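Local coordinates for protein endoglucanase (Clostridium thermocellum, PDB 2E4T) that probably cleaves internal beta-1,4 linkages in cellulose and xyloglucan, working as the family 44 glycoside hydrolase part of a larger multidomain enzyme, at residues D184-P187 with A188-S191; S68-Y71 with L72-D75; A129-S132 with R133-E136. All coordinates share one frame; numbering follows the deposited sequence.

All three contacts are local, each within eight consecutive residues inside the family 44 sequence range. Contact 1 is buried and holds an Asn-Glu pair just after barrel strand 180-183, probably by the catalytic end of the barrel. Contact 2, at the surface, joins strand 67-69 to helix 71-75; its Asp75 is about 11 Å from the zinc ligand Ala395, side chain to side chain. Contact 3 is a turn leading into strand 134-138, with the Trp134 side chain about 12 Å from the bound calcium ion. Contacts 2 and 3 touch, with Ser68 CB 4.1 Å from Arg133 NH2. Contact 1 touches neither; its nearest atoms are about 11 Å from contact 2 and 10 Å from contact 3.

Contact 1 of 3, residues D184-P187 with A188-S191; sequences DNEP and ALWS
The Trp190 indole lies with one face over the backbone of Pro187. Pro187 CA sits 3.4 Å from the centroid of the five-membered ring of Trp190, a CH-pi contact nearly along the ring normal. Asp184 is at the edge, its CB in the ring plane and its carboxylate turned 77° from it. Trp190 NE1 donates to Asp184 OD1 at 2.9 Å and meets it from above the carboxylate plane. Asn185 N donates to Asp184 OD1 at 2.7 Å, on the anti side. The Trp190 side chain starts beside its backbone N (chi1 -75°), which brings the indole back over Pro187. Two successive turns lead into helix 190-193: Leu189 N to Glu186 O at 2.9 Å and Trp190 N to Pro187 O at 3.0 Å. Glu186 and Leu189 run side by side, with Glu186 OE1 3.5 Å from Leu189 CD1. Asn185 and Glu186 form an Asn-Glu pair after the fourth barrel strand, as in clan A glycoside hydrolases; both touch Glu359 of strand 354-360. Thr49 also bonds Asp184 OD1, while Ala111 N and Ala112 N hold OD2. Five bonds fix this buried carboxylate and would favour its charged form. Asp184 and Pro187 together limit how the indole can turn.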
# COMPACT_ATOMS: atom_id res chain seq x y z
N ASP A 184 5.04 13.58 -0.28
CA ASP A 184 5.13 13.56 1.20
C ASP A 184 4.26 12.44 1.78
O ASP A 184 4.08 11.38 1.14
CB ASP A 184 4.88 14.98 1.76
CG ASP A 184 5.59 15.30 3.04
OD1 ASP A 184 5.20 14.71 4.09
OD2 ASP A 184 6.54 16.14 3.02
N ASN A 185 3.80 12.66 3.01
CA ASN A 185 3.17 11.62 3.80
C ASN A 185 2.18 12.32 4.74
O ASN A 185 2.54 13.24 5.46
CB ASN A 185 4.25 10.95 4.69
CG ASN A 185 3.66 9.80 5.50
OD1 ASN A 185 3.20 8.77 4.90
ND2 ASN A 185 3.59 9.97 6.81
N GLU A 186 0.93 11.86 4.73
CA GLU A 186 -0.08 12.24 5.74
C GLU A 186 -0.09 13.75 5.97
O GLU A 186 0.07 14.24 7.09
CB GLU A 186 0.10 11.46 7.04
CG GLU A 186 -0.05 9.95 6.77
CD GLU A 186 -0.10 9.10 8.00
OE1 GLU A 186 0.16 9.58 9.14
OE2 GLU A 186 -0.39 7.87 7.83
N PRO A 187 -0.44 14.53 4.93
CA PRO A 187 -0.40 16.00 5.08
C PRO A 187 -1.38 16.52 6.11
O PRO A 187 -1.08 17.55 6.77
CB PRO A 187 -0.75 16.49 3.65
CG PRO A 187 -1.51 15.33 3.03
CD PRO A 187 -0.77 14.11 3.56
N ALA A 188 -2.56 15.90 6.28
CA ALA A 188 -3.49 16.36 7.29
C ALA A 188 -2.98 16.13 8.70
O ALA A 188 -3.56 16.69 9.65
CB ALA A 188 -4.89 15.79 7.09
N LEU A 189 -1.93 15.32 8.84
CA LEU A 189 -1.26 15.13 10.16
C LEU A 189 0.05 15.94 10.23
O LEU A 189 0.70 15.88 11.28
CB LEU A 189 -1.04 13.68 10.49
CG LEU A 189 -2.34 12.87 10.66
CD1 LEU A 189 -2.00 11.46 11.13
CD2 LEU A 189 -3.33 13.53 11.61
N TRP A 190 0.42 16.73 9.22
CA TRP A 190 1.67 17.49 9.34
C TRP A 190 1.69 18.30 10.64
O TRP A 190 2.73 18.37 11.32
CB TRP A 190 1.85 18.43 8.15
CG TRP A 190 2.27 17.79 6.88
CD1 TRP A 190 2.91 16.59 6.70
CD2 TRP A 190 2.17 18.39 5.58
NE1 TRP A 190 3.19 16.38 5.36
CE2 TRP A 190 2.77 17.49 4.65
CE3 TRP A 190 1.63 19.59 5.11
CZ2 TRP A 190 2.82 17.78 3.27
CZ3 TRP A 190 1.69 19.89 3.75
CH2 TRP A 190 2.29 18.99 2.85
N SER A 191 0.58 18.99 10.95
CA SER A 191 0.60 19.87 12.11
C SER A 191 0.62 19.10 13.46
O SER A 191 0.88 19.74 14.49
CB SER A 191 -0.61 20.78 12.07
OG SER A 191 -1.80 19.98 12.06
O HOH W 1 -1.62 19.48 8.84

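Contact 2 of 3, residues S68-Y71 with L72-D75; sequences SDTY and LLED
Thr70 holds the N-cap position of the short helix 71-75 without a side-chain capping bond; its hydroxyl goes to the Glu74 carboxylate instead. Thr70 OG1 donates at 2.6 Å to Glu74 OE2, which accepts through its anti lone pair. The hydroxyl stands between the backbone N and the carbonyl carbon of Thr70 (chi1 52°), turned toward the glutamate. Beside it, Thr70 CG2 packs on Leu73 CD1 at 4.0 Å. The first helical bonds are Glu74 N to Thr70 O at 3.1 Å and Asp75 N to Tyr71 O at 2.8 Å, both nearly straight. Just before the helix, Asp69 OD1 accepts from Tyr71 N at 2.8 Å, which makes an Asx turn. A water links Asp69 O with Leu72 N. Tyr71 and Asp75 lie side by side, ring and carboxylate planes only 8° apart. Asp75 CB lies over the ring face, 4.0 Å from the centroid of the Tyr71 ring and offset toward the rim. Leu72 CD2 meets Tyr71 CD2 at 3.9 Å. Leu72 and Leu73 turn onto Val89 of helix 88-99. Arg47 forms a salt bridge with Asp69 and touches Tyr71. Strand 67-69, which leads in, is the middle strand of a small antiparallel sheet.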
# COMPACT_ATOMS: atom_id res chain seq x y z
N SER A 68 16.30 15.74 15.21
CA SER A 68 16.98 15.60 13.92
C SER A 68 18.23 14.76 14.14
O SER A 68 19.04 15.07 15.04
CB SER A 68 17.42 16.94 13.37
OG SER A 68 16.29 17.59 12.74
N ASP A 69 18.40 13.69 13.34
CA ASP A 69 19.48 12.76 13.61
C ASP A 69 19.71 11.87 12.38
O ASP A 69 19.20 12.14 11.27
CB ASP A 69 19.10 11.92 14.84
CG ASP A 69 17.80 11.11 14.57
OD1 ASP A 69 17.54 10.79 13.43
OD2 ASP A 69 17.00 10.86 15.51
N THR A 70 20.58 10.87 12.56
CA THR A 70 20.97 9.94 11.51
C THR A 70 20.11 8.65 11.49
O THR A 70 20.51 7.66 10.87
CB THR A 70 22.44 9.53 11.68
OG1 THR A 70 22.64 9.07 13.05
CG2 THR A 70 23.37 10.71 11.46
N TYR A 71 18.90 8.70 12.07
CA TYR A 71 18.09 7.49 12.16
C TYR A 71 17.92 6.77 10.84
O TYR A 71 17.99 5.53 10.79
CB TYR A 71 16.70 7.83 12.74
CG TYR A 71 15.74 6.64 12.71
CD1 TYR A 71 15.80 5.67 13.70
CD2 TYR A 71 14.83 6.46 11.68
CE1 TYR A 71 14.95 4.55 13.64
CE2 TYR A 71 13.94 5.38 11.63
CZ TYR A 71 13.99 4.45 12.62
OH TYR A 71 13.14 3.36 12.61
N LEU A 72 17.63 7.49 9.74
CA LEU A 72 17.33 6.77 8.50
C LEU A 72 18.59 6.10 7.93
O LEU A 72 18.48 5.07 7.25
CB LEU A 72 16.66 7.65 7.45
CG LEU A 72 15.22 8.01 7.76
CD1 LEU A 72 14.70 9.00 6.74
CD2 LEU A 72 14.32 6.74 7.81
N LEU A 73 19.77 6.69 8.14
CA LEU A 73 21.02 6.06 7.76
C LEU A 73 21.21 4.73 8.50
O LEU A 73 21.58 3.69 7.95
CB LEU A 73 22.21 6.99 8.04
CG LEU A 73 22.29 8.19 7.10
CD1 LEU A 73 23.14 9.31 7.76
CD2 LEU A 73 22.83 7.78 5.75
N GLU A 74 20.99 4.78 9.83
CA GLU A 74 21.17 3.62 10.67
C GLU A 74 20.11 2.55 10.38
O GLU A 74 20.45 1.38 10.11
CB GLU A 74 21.11 4.06 12.14
CG GLU A 74 22.24 4.94 12.50
CD GLU A 74 21.97 5.52 13.88
OE1 GLU A 74 21.75 4.74 14.85
OE2 GLU A 74 21.96 6.75 14.06
N ASP A 75 18.85 2.94 10.38
CA ASP A 75 17.77 1.97 10.17
C ASP A 75 17.81 1.35 8.79
O ASP A 75 17.42 0.17 8.63
CB ASP A 75 16.43 2.61 10.39
CG ASP A 75 15.31 1.58 10.33
OD1 ASP A 75 15.23 0.76 11.28
OD2 ASP A 75 14.54 1.52 9.36
O HOH W 2 18.27 10.42 9.19

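Contact 3 of 3, residues A129-S132 with R133-E136; sequences APSS and RWKE
Backbone bonds shape the bend in which Ser131 meets Arg133 and Trp134. Trp134 N donates to Ser131 O at 3.0 Å and closes a type I beta turn from Ser131 to Trp134. A water spans the same ends, accepting from Ser131 N and donating to Trp134 O. One side-chain bond adds an ST turn: Arg133 N donates to Ser131 OG at 3.1 Å. That hydroxyl, held between the backbone N and carbonyl carbon of Ser131 (chi1 78°), also donates to Glu127 O. It therefore ties the turn to the chain before it. Ser131 OG also approaches Trp134 CD1 obliquely at 3.4 Å. The apolar contacts gather round Trp134. Ala129 CB lies over one face of the indole, 3.9 Å from the centroid of the five-membered ring of Trp134, a CH-pi contact. Arg133 CB lies over the opposite face, 4.0 Å above the Trp134 ring plane and offset toward the rim. The charged groups pair with the chain nearby: Arg133, bent at chi2 and chi3, forms salt bridges with Asp118 and Glu127. Trp134 begins strand 134-138, the middle strand of a three-stranded sheet. Strand 114-116 flanks it antiparallel and strand 155-157, which carries the calcium ligand Tyr155, runs parallel to it.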
# COMPACT_ATOMS: atom_id res chain seq x y z
N ALA A 129 10.45 25.97 11.87
CA ALA A 129 10.94 26.49 10.61
C ALA A 129 10.23 27.79 10.25
O ALA A 129 9.00 27.93 10.45
CB ALA A 129 10.68 25.46 9.51
N PRO A 130 10.94 28.73 9.59
CA PRO A 130 12.35 28.66 9.25
C PRO A 130 13.25 28.96 10.46
O PRO A 130 12.93 29.82 11.30
CB PRO A 130 12.52 29.77 8.19
CG PRO A 130 11.44 30.79 8.56
CD PRO A 130 10.27 29.94 9.03
N SER A 131 14.35 28.25 10.53
CA SER A 131 15.38 28.49 11.54
C SER A 131 16.66 27.83 11.07
O SER A 131 16.66 27.08 10.06
CB SER A 131 14.98 27.96 12.91
OG SER A 131 15.18 26.54 12.94
N SER A 132 17.73 27.99 11.84
CA SER A 132 19.00 27.36 11.50
C SER A 132 18.89 25.84 11.48
O SER A 132 19.77 25.17 10.91
CB SER A 132 20.09 27.74 12.53
OG SER A 132 19.80 27.23 13.79
N ARG A 133 17.84 25.27 12.09
CA ARG A 133 17.70 23.82 12.16
C ARG A 133 17.12 23.22 10.87
O ARG A 133 17.05 21.98 10.77
CB ARG A 133 16.82 23.41 13.34
CG ARG A 133 17.31 23.97 14.68
CD ARG A 133 18.73 23.59 15.04
NE ARG A 133 18.96 22.14 15.01
CZ ARG A 133 18.57 21.29 15.95
NH1 ARG A 133 17.92 21.73 17.03
NH2 ARG A 133 18.83 19.99 15.79
N TRP A 134 16.69 24.06 9.93
CA TRP A 134 15.95 23.58 8.76
C TRP A 134 16.49 24.19 7.49
O TRP A 134 16.96 25.36 7.48
CB TRP A 134 14.46 23.99 8.91
CG TRP A 134 13.80 23.47 10.13
CD1 TRP A 134 13.47 24.17 11.25
CD2 TRP A 134 13.38 22.11 10.38
NE1 TRP A 134 12.87 23.38 12.18
CE2 TRP A 134 12.80 22.09 11.68
CE3 TRP A 134 13.50 20.91 9.66
CZ2 TRP A 134 12.30 20.91 12.22
CZ3 TRP A 134 13.03 19.75 10.21
CH2 TRP A 134 12.42 19.76 11.48
N LYS A 135 16.30 23.46 6.40
CA LYS A 135 16.47 24.01 5.06
C LYS A 135 15.10 24.07 4.37
O LYS A 135 14.29 23.13 4.52
CB LYS A 135 17.40 23.13 4.22
CG LYS A 135 18.80 22.98 4.80
CD LYS A 135 19.55 24.27 4.95
CE LYS A 135 20.96 24.06 5.49
NZ LYS A 135 21.66 25.39 5.64
N GLU A 136 14.83 25.15 3.66
CA GLU A 136 13.59 25.30 2.94
C GLU A 136 13.60 24.45 1.67
O GLU A 136 14.58 24.51 0.91
CB GLU A 136 13.40 26.80 2.57
CG GLU A 136 12.06 27.06 1.86
CD GLU A 136 11.92 28.45 1.34
OE1 GLU A 136 12.35 29.41 2.03
OE2 GLU A 136 11.36 28.62 0.20
O HOH W 3 14.88 27.40 7.63